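Local coordinates for protein transcriptional regulator, MarR/EmrR family (Clostridium acetobutylicum, PDB 3JW4) that probably binds DNA and regulates transcription as a winged helix-turn-helix repressor or activator of the MarR/EmrR family, at residues B[83-91]-B[100-110]; B[42-50]-B[72-81]. All blocks are in the same frame, centred on the assembly; numbering follows the deposited sequence.

In the fold
Both contacts belong to the winged helix-turn-helix domain, and they are joined along the chain: helix 74-83 of interaction 2 leads through a short turn at Gly85 into strand 87-90 of interaction 1. Interaction 1 builds the two-stranded wing and roots it on the start of helix 105-126. It lies farther from the centre of the chain and is ruled by backbone hydrogen bonds, a salt bridge and a cation-pi stack. Interaction 2 packs helix 41-53 against helix 74-83 through selenomethionine, leucine and isoleucine, with one bridging water at its margin. The two meet where Ile47 touches Leu110, Val103 lies against Ile50 and Ile87 against Leu78, so the apolar side of the wing continues the helical core.

Interaction 1 (B[83-91]-B[100-110]); sequences KKGYIERRI and NIYVLPKGAAL
Arg90 leaves the strand with CG anti to its own carbonyl carbon (chi1 -66°) and runs extended as far as NE, which carries its guanidinium across the hairpin onto a face of the Tyr102 ring. The planes are 8° apart and Arg90 CZ stands 3.8 Å from the centroid of the Tyr102 ring, a cation-pi stack. Glu88, whose CG sits between backbone N and carbonyl carbon, sends OE2 to the guanidinium; Arg90 NE donates to Glu88 OE2 at 2.6 Å in a salt bridge, meeting it on the anti side and out of the carboxylate plane. A water joins Glu88 OE2, Arg90 NH2 and Val103 O, further fixing the guanidinium.

Beneath these groups strands 87-90 and 100-103 form the antiparallel wing of the winged helix. Glu88 with Tyr102 and Arg90 with Asn100 are its hydrogen-bonded pairs; Tyr102 N reaches Glu88 O at 2.9 Å, almost straight. On the other face Ile87, Ile101 and Val103 turn to the domain core, where branched chains suit both strand and packing; Arg89, on the same face, forms a salt bridge through NH1 with Glu82.

At the root, Gly85 closes helix 74-83 in a Schellman motif, its positive phi favouring glycine. Leu104, at the N-cap position of helix 105-126, donates from N to Tyr86 O and lays CD2 against the Glu88 carboxylate. Leu110 CD2 sits squarely over the Tyr86 ring, 3.6 Å from the centroid, in a CH-pi contact. The fully extended Lys106 passes the same ring obliquely, and Lys106 NZ donates to Lys84 O at 2.8 Å. Gly107 lets the helix come close, its CA 3.5 Å from Tyr86 O.

The chemistry implies a wing held in two ways: Ile87, Ile101 and Val103 are buried in the core on one face, and on the other the charge of Arg90 is probably partly balanced by Glu88.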
loop_
_atom_site.group_PDB
_atom_site.type_symbol
_atom_site.label_atom_id
_atom_site.label_comp_id
_atom_site.label_asym_id
_atom_site.label_seq_id
_atom_site.Cartn_x
_atom_site.Cartn_y
_atom_site.Cartn_z
ATOM N N LYS B 83 22.246 11.206 12.613
ATOM C CA LYS B 83 22.313 12.468 13.341
ATOM C C LYS B 83 21.673 12.316 14.716
ATOM O O LYS B 83 22.101 12.958 15.688
ATOM C CB LYS B 83 21.619 13.598 12.586
ATOM C CG LYS B 83 21.778 14.944 13.294
ATOM C CD LYS B 83 21.975 16.089 12.361
ATOM C CE LYS B 83 23.184 15.889 11.484
ATOM N NZ LYS B 83 24.295 16.775 11.844
ATOM N N LYS B 84 20.627 11.502 14.782
ATOM C CA LYS B 84 19.914 11.278 16.022
ATOM C C LYS B 84 20.608 10.234 16.929
ATOM O O LYS B 84 20.129 9.964 18.016
ATOM C CB LYS B 84 18.452 10.889 15.727
ATOM C CG LYS B 84 17.553 12.041 15.244
ATOM C CD LYS B 84 16.162 11.542 14.812
ATOM C CE LYS B 84 15.192 12.685 14.539
ATOM N NZ LYS B 84 13.947 12.345 13.719
ATOM N N GLY B 85 21.708 9.650 16.481
ATOM C CA GLY B 85 22.534 8.791 17.310
ATOM C C GLY B 85 22.079 7.340 17.310
ATOM O O GLY B 85 22.409 6.607 18.226
ATOM N N TYR B 86 21.323 6.923 16.291
ATOM C CA TYR B 86 20.757 5.570 16.240
ATOM C C TYR B 86 21.639 4.594 15.475
ATOM O O TYR B 86 21.577 3.412 15.717
ATOM C CB TYR B 86 19.380 5.566 15.591
ATOM C CG TYR B 86 18.303 6.354 16.310
ATOM C CD1 TYR B 86 18.084 6.204 17.657
ATOM C CD2 TYR B 86 17.450 7.191 15.602
ATOM C CE1 TYR B 86 17.053 6.918 18.313
ATOM C CE2 TYR B 86 16.397 7.901 16.238
ATOM C CZ TYR B 86 16.219 7.759 17.585
ATOM O OH TYR B 86 15.209 8.416 18.204
ATOM N N ILE B 87 22.395 5.088 14.504
ATOM C CA ILE B 87 23.284 4.259 13.701
ATOM C C ILE B 87 24.603 4.981 13.532
ATOM O O ILE B 87 24.678 6.205 13.734
ATOM C CB ILE B 87 22.707 3.932 12.318
ATOM C CG1 ILE B 87 22.558 5.191 11.456
ATOM C CG2 ILE B 87 21.316 3.177 12.418
ATOM C CD1 ILE B 87 22.144 4.916 10.006
ATOM N N GLU B 88 25.638 4.223 13.186
ATOM C CA GLU B 88 26.967 4.763 12.894
ATOM C C GLU B 88 27.541 4.008 11.702
ATOM O O GLU B 88 27.070 2.925 11.349
ATOM C CB GLU B 88 27.922 4.619 14.078
ATOM C CG GLU B 88 28.154 3.185 14.492
ATOM C CD GLU B 88 29.313 2.961 15.476
ATOM O OE1 GLU B 88 29.953 3.945 15.927
ATOM O OE2 GLU B 88 29.571 1.768 15.788
ATOM N N ARG B 89 28.558 4.593 11.108
ATOM C CA ARG B 89 29.281 3.980 10.020
ATOM C C ARG B 89 30.663 3.698 10.543
ATOM O O ARG B 89 31.322 4.588 11.032
ATOM C CB ARG B 89 29.321 4.909 8.823
ATOM C CG ARG B 89 27.920 5.168 8.236
ATOM C CD ARG B 89 27.895 6.436 7.371
ATOM N NE ARG B 89 26.926 6.308 6.273
ATOM C CZ ARG B 89 25.843 7.070 6.080
ATOM N NH1 ARG B 89 25.528 8.064 6.903
ATOM N NH2 ARG B 89 25.059 6.834 5.027
ATOM N N ARG B 90 31.071 2.443 10.487
ATOM C CA ARG B 90 32.361 2.016 11.001
ATOM C C ARG B 90 33.254 1.596 9.862
ATOM O O ARG B 90 32.817 0.873 8.962
ATOM C CB ARG B 90 32.211 0.803 11.914
ATOM C CG ARG B 90 31.461 1.026 13.209
ATOM C CD ARG B 90 31.620 -0.226 14.072
ATOM N NE ARG B 90 30.489 -0.490 14.963
ATOM C CZ ARG B 90 30.261 -1.679 15.532
ATOM N NH1 ARG B 90 31.072 -2.710 15.294
ATOM N NH2 ARG B 90 29.229 -1.857 16.345
ATOM N N ILE B 91 34.505 2.039 9.917
ATOM C CA ILE B 91 35.560 1.460 9.087
ATOM C C ILE B 91 35.792 0.019 9.537
ATOM O O ILE B 91 36.128 -0.221 10.691
ATOM C CB ILE B 91 36.887 2.276 9.139
ATOM C CG1 ILE B 91 37.333 2.568 10.584
ATOM C CG2 ILE B 91 36.736 3.589 8.376
ATOM C CD1 ILE B 91 38.339 3.707 10.693
ATOM N N ASN B 100 30.877 0.189 6.892
ATOM C CA ASN B 100 29.736 -0.679 7.225
ATOM C C ASN B 100 28.828 0.074 8.194
ATOM O O ASN B 100 29.314 0.799 9.071
ATOM C CB ASN B 100 30.200 -1.980 7.895
ATOM C CG ASN B 100 30.819 -3.009 6.915
ATOM O OD1 ASN B 100 31.689 -3.733 7.305
ATOM N ND2 ASN B 100 30.344 -3.077 5.680
ATOM N N ILE B 101 27.526 -0.159 8.087
ATOM C CA ILE B 101 26.540 0.533 8.889
ATOM C C ILE B 101 26.140 -0.381 10.074
ATOM O O ILE B 101 25.862 -1.595 9.882
ATOM C CB ILE B 101 25.316 0.926 8.006
ATOM C CG1 ILE B 101 25.779 1.795 6.814
ATOM C CG2 ILE B 101 24.252 1.621 8.829
ATOM C CD1 ILE B 101 24.767 1.935 5.721
ATOM N N TYR B 102 26.181 0.167 11.285
ATOM C CA TYR B 102 25.774 -0.560 12.478
ATOM C C TYR B 102 24.773 0.241 13.285
ATOM O O TYR B 102 24.763 1.442 13.218
ATOM C CB TYR B 102 26.976 -0.850 13.358
ATOM C CG TYR B 102 27.958 -1.795 12.734
ATOM C CD1 TYR B 102 28.931 -1.323 11.866
ATOM C CD2 TYR B 102 27.915 -3.148 13.000
ATOM C CE1 TYR B 102 29.852 -2.183 11.292
ATOM C CE2 TYR B 102 28.832 -4.028 12.402
ATOM C CZ TYR B 102 29.791 -3.521 11.555
ATOM O OH TYR B 102 30.719 -4.336 10.960
ATOM N N VAL B 103 23.924 -0.444 14.031
ATOM C CA VAL B 103 23.044 0.203 14.973
ATOM C C VAL B 103 23.837 0.529 16.248
ATOM O O VAL B 103 24.714 -0.197 16.685
ATOM C CB VAL B 103 21.817 -0.674 15.228
ATOM C CG1 VAL B 103 20.885 -0.043 16.152
ATOM C CG2 VAL B 103 21.069 -0.871 13.873
ATOM N N LEU B 104 23.602 1.697 16.796
ATOM C CA LEU B 104 24.187 2.005 18.104
ATOM C C LEU B 104 23.207 1.529 19.199
ATOM O O LEU B 104 22.058 1.279 18.890
ATOM C CB LEU B 104 24.410 3.513 18.170
ATOM C CG LEU B 104 25.587 4.052 17.374
ATOM C CD1 LEU B 104 25.502 5.612 17.210
ATOM C CD2 LEU B 104 26.893 3.649 18.052
ATOM N N PRO B 105 23.629 1.471 20.491
ATOM C CA PRO B 105 22.666 1.039 21.518
ATOM C C PRO B 105 21.336 1.808 21.595
ATOM O O PRO B 105 20.259 1.187 21.741
ATOM C CB PRO B 105 23.463 1.157 22.823
ATOM C CG PRO B 105 24.894 0.861 22.387
ATOM C CD PRO B 105 25.015 1.410 20.981
ATOM N N LYS B 106 21.369 3.117 21.453
ATOM C CA LYS B 106 20.122 3.870 21.388
ATOM C C LYS B 106 19.206 3.370 20.233
ATOM O O LYS B 106 17.975 3.324 20.337
ATOM C CB LYS B 106 20.454 5.342 21.193
ATOM C CG LYS B 106 19.274 6.313 21.167
ATOM C CD LYS B 106 19.825 7.738 20.940
ATOM C CE LYS B 106 18.779 8.763 20.877
ATOM N NZ LYS B 106 19.392 10.106 20.744
ATOM N N GLY B 107 19.824 2.988 19.142
ATOM C CA GLY B 107 19.085 2.470 17.976
ATOM C C GLY B 107 18.570 1.051 18.215
ATOM O O GLY B 107 17.448 0.734 17.807
ATOM N N ALA B 108 19.362 0.212 18.895
ATOM C CA ALA B 108 18.893 -1.132 19.287
ATOM C C ALA B 108 17.657 -1.037 20.205
ATOM O O ALA B 108 16.684 -1.763 20.008
ATOM C CB ALA B 108 20.053 -1.981 19.930
ATOM N N ALA B 109 17.672 -0.129 21.181
ATOM C CA ALA B 109 16.492 0.123 22.031
ATOM C C ALA B 109 15.280 0.560 21.183
ATOM O O ALA B 109 14.170 0.067 21.383
ATOM C CB ALA B 109 16.807 1.179 23.140
ATOM N N LEU B 110 15.500 1.431 20.203
ATOM C CA LEU B 110 14.433 1.889 19.305
ATOM C C LEU B 110 13.866 0.768 18.392
ATOM O O LEU B 110 12.664 0.737 18.152
ATOM C CB LEU B 110 14.949 3.026 18.438
ATOM C CG LEU B 110 14.030 3.812 17.507
ATOM C CD1 LEU B 110 13.332 4.870 18.239
ATOM C CD2 LEU B 110 14.856 4.412 16.355
HETATM O O HOH W 1 27.511 0.019 16.924
HETATM O O HOH W 2 32.856 -3.923 13.431
#

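Interaction 2 (B[42-50]-B[72-81]); sequences QQGRMIGYI and ASITSMLQGL
Water 3 ties Gln43 to Met77: it donates to Met77 O at 2.6 Å and accepts from Gln43 NE2 at 3.2 Å, so the amide of one helix reaches the backbone of the other without touching it directly. The other end of this amide, Gln43 OE1, takes the backbone N-H of Asn40, which helps fix how the group is turned; glutamine suits a margin where both ends are used. Alongside, Gln43 brings its CG to 4.0 Å from Met77 CG, and Gln42 lays its CG across the selenomethionine end, CE, of Met77.

Inward the contact becomes apolar. Met46, a selenomethionine modelled in two conformations, enters in the one described here as a knob into the hole formed by Ile74, Met77, Leu78 and Leu81. In that conformation CG is anti to the backbone N (chi1 171°), the chain bends at the selenium to lay CE against Ile74 CG1, and SE adjoins Met77 SE and Leu78 CD2. Helices 41-53 and 74-83 belong to the winged helix-turn-helix domain of the MarR family, in which the helix leading into the wing is usually the DNA-recognition helix; 74-83 holds that position here. The segment axes stay 11.0 Å apart at 72°, a gap that long flexible side chains are suited to fill. Farther in, Ile47 CD1 meets Leu81 CD2 at 3.7 Å, and Ile47 also packs on Phe114 of helix 105-126.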
loop_
_atom_site.group_PDB
_atom_site.type_symbol
_atom_site.label_atom_id
_atom_site.label_comp_id
_atom_site.label_asym_id
_atom_site.label_seq_id
_atom_site.Cartn_x
_atom_site.Cartn_y
_atom_site.Cartn_z
ATOM N N GLN B 42 8.985 3.106 7.624
ATOM C CA GLN B 42 10.114 2.884 6.740
ATOM C C GLN B 42 11.457 3.002 7.512
ATOM O O GLN B 42 12.345 2.155 7.343
ATOM C CB GLN B 42 10.036 3.813 5.521
ATOM C CG GLN B 42 11.345 4.008 4.767
ATOM C CD GLN B 42 11.166 4.252 3.253
ATOM O OE1 GLN B 42 10.251 4.986 2.805
ATOM N NE2 GLN B 42 12.054 3.622 2.456
ATOM N N GLN B 43 11.579 4.005 8.369
ATOM C CA GLN B 43 12.734 4.124 9.259
ATOM C C GLN B 43 12.881 2.913 10.147
ATOM O O GLN B 43 13.972 2.435 10.335
ATOM C CB GLN B 43 12.626 5.300 10.203
ATOM C CG GLN B 43 12.684 6.609 9.547
ATOM C CD GLN B 43 12.230 7.696 10.505
ATOM O OE1 GLN B 43 11.408 7.449 11.394
ATOM N NE2 GLN B 43 12.781 8.868 10.354
ATOM N N GLY B 44 11.768 2.452 10.703
ATOM C CA GLY B 44 11.746 1.265 11.559
ATOM C C GLY B 44 12.202 0.008 10.862
ATOM O O GLY B 44 13.035 -0.719 11.382
ATOM N N ARG B 45 11.641 -0.244 9.685
ATOM C CA ARG B 45 12.094 -1.315 8.809
ATOM C C ARG B 45 13.593 -1.235 8.467
ATOM O O ARG B 45 14.303 -2.246 8.477
ATOM C CB ARG B 45 11.282 -1.275 7.501
ATOM C CG ARG B 45 10.195 -2.284 7.394
ATOM C CD ARG B 45 9.038 -2.135 8.375
ATOM N NE ARG B 45 8.754 -3.458 8.959
ATOM C CZ ARG B 45 7.558 -3.955 9.271
ATOM N NH1 ARG B 45 7.498 -5.176 9.797
ATOM N NH2 ARG B 45 6.437 -3.266 9.067
HETATM N N MSE B 46 14.058 -0.036 8.140
HETATM C CA MSE B 46 15.465 0.173 7.809
HETATM C C MSE B 46 16.356 -0.139 9.012
HETATM O O MSE B 46 17.305 -0.917 8.890
HETATM C CB MSE B 46 15.722 1.609 7.339
HETATM C CG MSE B 46 17.193 1.935 7.184
HETATM SE SE MSE B 46 17.522 3.369 5.933
HETATM C CE MSE B 46 16.711 2.529 4.420
ATOM N N ILE B 47 16.056 0.445 10.161
ATOM C CA ILE B 47 16.854 0.172 11.363
ATOM C C ILE B 47 16.847 -1.326 11.720
ATOM O O ILE B 47 17.875 -1.873 12.066
ATOM C CB ILE B 47 16.383 0.911 12.603
ATOM C CG1 ILE B 47 16.405 2.388 12.433
ATOM C CG2 ILE B 47 17.401 0.708 13.762
ATOM C CD1 ILE B 47 15.901 3.089 13.678
ATOM N N GLY B 48 15.666 -1.947 11.696
ATOM C CA GLY B 48 15.533 -3.384 11.908
ATOM C C GLY B 48 16.421 -4.202 10.974
ATOM O O GLY B 48 17.087 -5.129 11.402
ATOM N N TYR B 49 16.405 -3.874 9.692
ATOM C CA TYR B 49 17.190 -4.600 8.696
ATOM C C TYR B 49 18.672 -4.436 9.040
ATOM O O TYR B 49 19.443 -5.393 9.016
ATOM C CB TYR B 49 16.906 -4.059 7.275
ATOM C CG TYR B 49 17.660 -4.808 6.204
ATOM C CD1 TYR B 49 17.191 -6.051 5.744
ATOM C CD2 TYR B 49 18.873 -4.342 5.719
ATOM C CE1 TYR B 49 17.902 -6.792 4.789
ATOM C CE2 TYR B 49 19.607 -5.083 4.748
ATOM C CZ TYR B 49 19.104 -6.301 4.295
ATOM O OH TYR B 49 19.782 -7.031 3.351
ATOM N N ILE B 50 19.070 -3.221 9.403
ATOM C CA ILE B 50 20.449 -2.990 9.759
ATOM C C ILE B 50 20.813 -3.810 10.996
ATOM O O ILE B 50 21.801 -4.517 10.996
ATOM C CB ILE B 50 20.776 -1.527 10.002
ATOM C CG1 ILE B 50 20.553 -0.669 8.758
ATOM C CG2 ILE B 50 22.201 -1.393 10.444
ATOM C CD1 ILE B 50 20.510 0.824 9.068
ATOM N N ALA B 72 10.863 7.508 -0.531
ATOM C CA ALA B 72 11.635 8.211 0.504
ATOM C C ALA B 72 13.148 8.101 0.242
ATOM O O ALA B 72 13.652 7.023 -0.113
ATOM C CB ALA B 72 11.299 7.669 1.876
ATOM N N SER B 73 13.859 9.217 0.410
ATOM C CA SER B 73 15.297 9.245 0.157
ATOM C C SER B 73 15.995 8.429 1.233
ATOM O O SER B 73 15.868 8.732 2.422
ATOM C CB SER B 73 15.847 10.683 0.135
ATOM O OG SER B 73 17.274 10.683 0.037
ATOM N N ILE B 74 16.705 7.389 0.799
ATOM C CA ILE B 74 17.533 6.583 1.684
ATOM C C ILE B 74 18.713 7.362 2.248
ATOM O O ILE B 74 19.016 7.240 3.416
ATOM C CB ILE B 74 17.998 5.289 0.982
ATOM C CG1 ILE B 74 16.846 4.271 1.015
ATOM C CG2 ILE B 74 19.176 4.648 1.692
ATOM C CD1 ILE B 74 16.698 3.443 -0.227
ATOM N N THR B 75 19.375 8.182 1.431
ATOM C CA THR B 75 20.503 8.969 1.930
ATOM C C THR B 75 20.017 9.860 3.046
ATOM O O THR B 75 20.625 9.914 4.108
ATOM C CB THR B 75 21.136 9.862 0.842
ATOM O OG1 THR B 75 21.510 9.040 -0.272
ATOM C CG2 THR B 75 22.351 10.564 1.397
ATOM N N SER B 76 18.904 10.539 2.823
ATOM C CA SER B 76 18.355 11.421 3.847
ATOM C C SER B 76 17.956 10.652 5.106
ATOM O O SER B 76 18.179 11.096 6.236
ATOM C CB SER B 76 17.128 12.178 3.328
ATOM O OG SER B 76 16.727 13.129 4.313
HETATM N N MSE B 77 17.357 9.486 4.908
HETATM C CA MSE B 77 16.863 8.739 6.059
HETATM C C MSE B 77 18.047 8.216 6.888
HETATM O O MSE B 77 18.003 8.292 8.096
HETATM C CB MSE B 77 15.949 7.616 5.599
HETATM C CG MSE B 77 15.454 6.684 6.706
HETATM SE SE MSE B 77 14.415 5.209 5.920
HETATM C CE MSE B 77 13.839 6.032 4.248
ATOM N N LEU B 78 19.109 7.742 6.227
ATOM C CA LEU B 78 20.318 7.313 6.926
ATOM C C LEU B 78 21.010 8.453 7.638
ATOM O O LEU B 78 21.471 8.293 8.773
ATOM C CB LEU B 78 21.332 6.633 5.976
ATOM C CG LEU B 78 20.954 5.248 5.466
ATOM C CD1 LEU B 78 21.952 4.777 4.420
ATOM C CD2 LEU B 78 20.899 4.196 6.623
ATOM N N GLN B 79 21.123 9.596 6.983
ATOM C CA GLN B 79 21.737 10.763 7.647
ATOM C C GLN B 79 20.927 11.124 8.899
ATOM O O GLN B 79 21.495 11.531 9.914
ATOM C CB GLN B 79 21.842 11.964 6.717
ATOM C CG GLN B 79 23.059 11.931 5.762
ATOM C CD GLN B 79 23.076 13.082 4.796
ATOM O OE1 GLN B 79 22.645 12.932 3.637
ATOM N NE2 GLN B 79 23.513 14.278 5.258
ATOM N N GLY B 80 19.613 10.986 8.809
ATOM C CA GLY B 80 18.714 11.335 9.930
ATOM C C GLY B 80 18.935 10.396 11.110
ATOM O O GLY B 80 19.183 10.840 12.216
ATOM N N LEU B 81 18.897 9.089 10.843
ATOM C CA LEU B 81 19.189 8.064 11.871
ATOM C C LEU B 81 20.586 8.279 12.467
ATOM O O LEU B 81 20.784 8.198 13.663
ATOM C CB LEU B 81 19.065 6.660 11.253
ATOM C CG LEU B 81 17.677 6.244 10.754
ATOM C CD1 LEU B 81 17.709 4.894 10.012
ATOM C CD2 LEU B 81 16.699 6.221 11.911
HETATM O O HOH W 3 15.782 9.010 9.295
#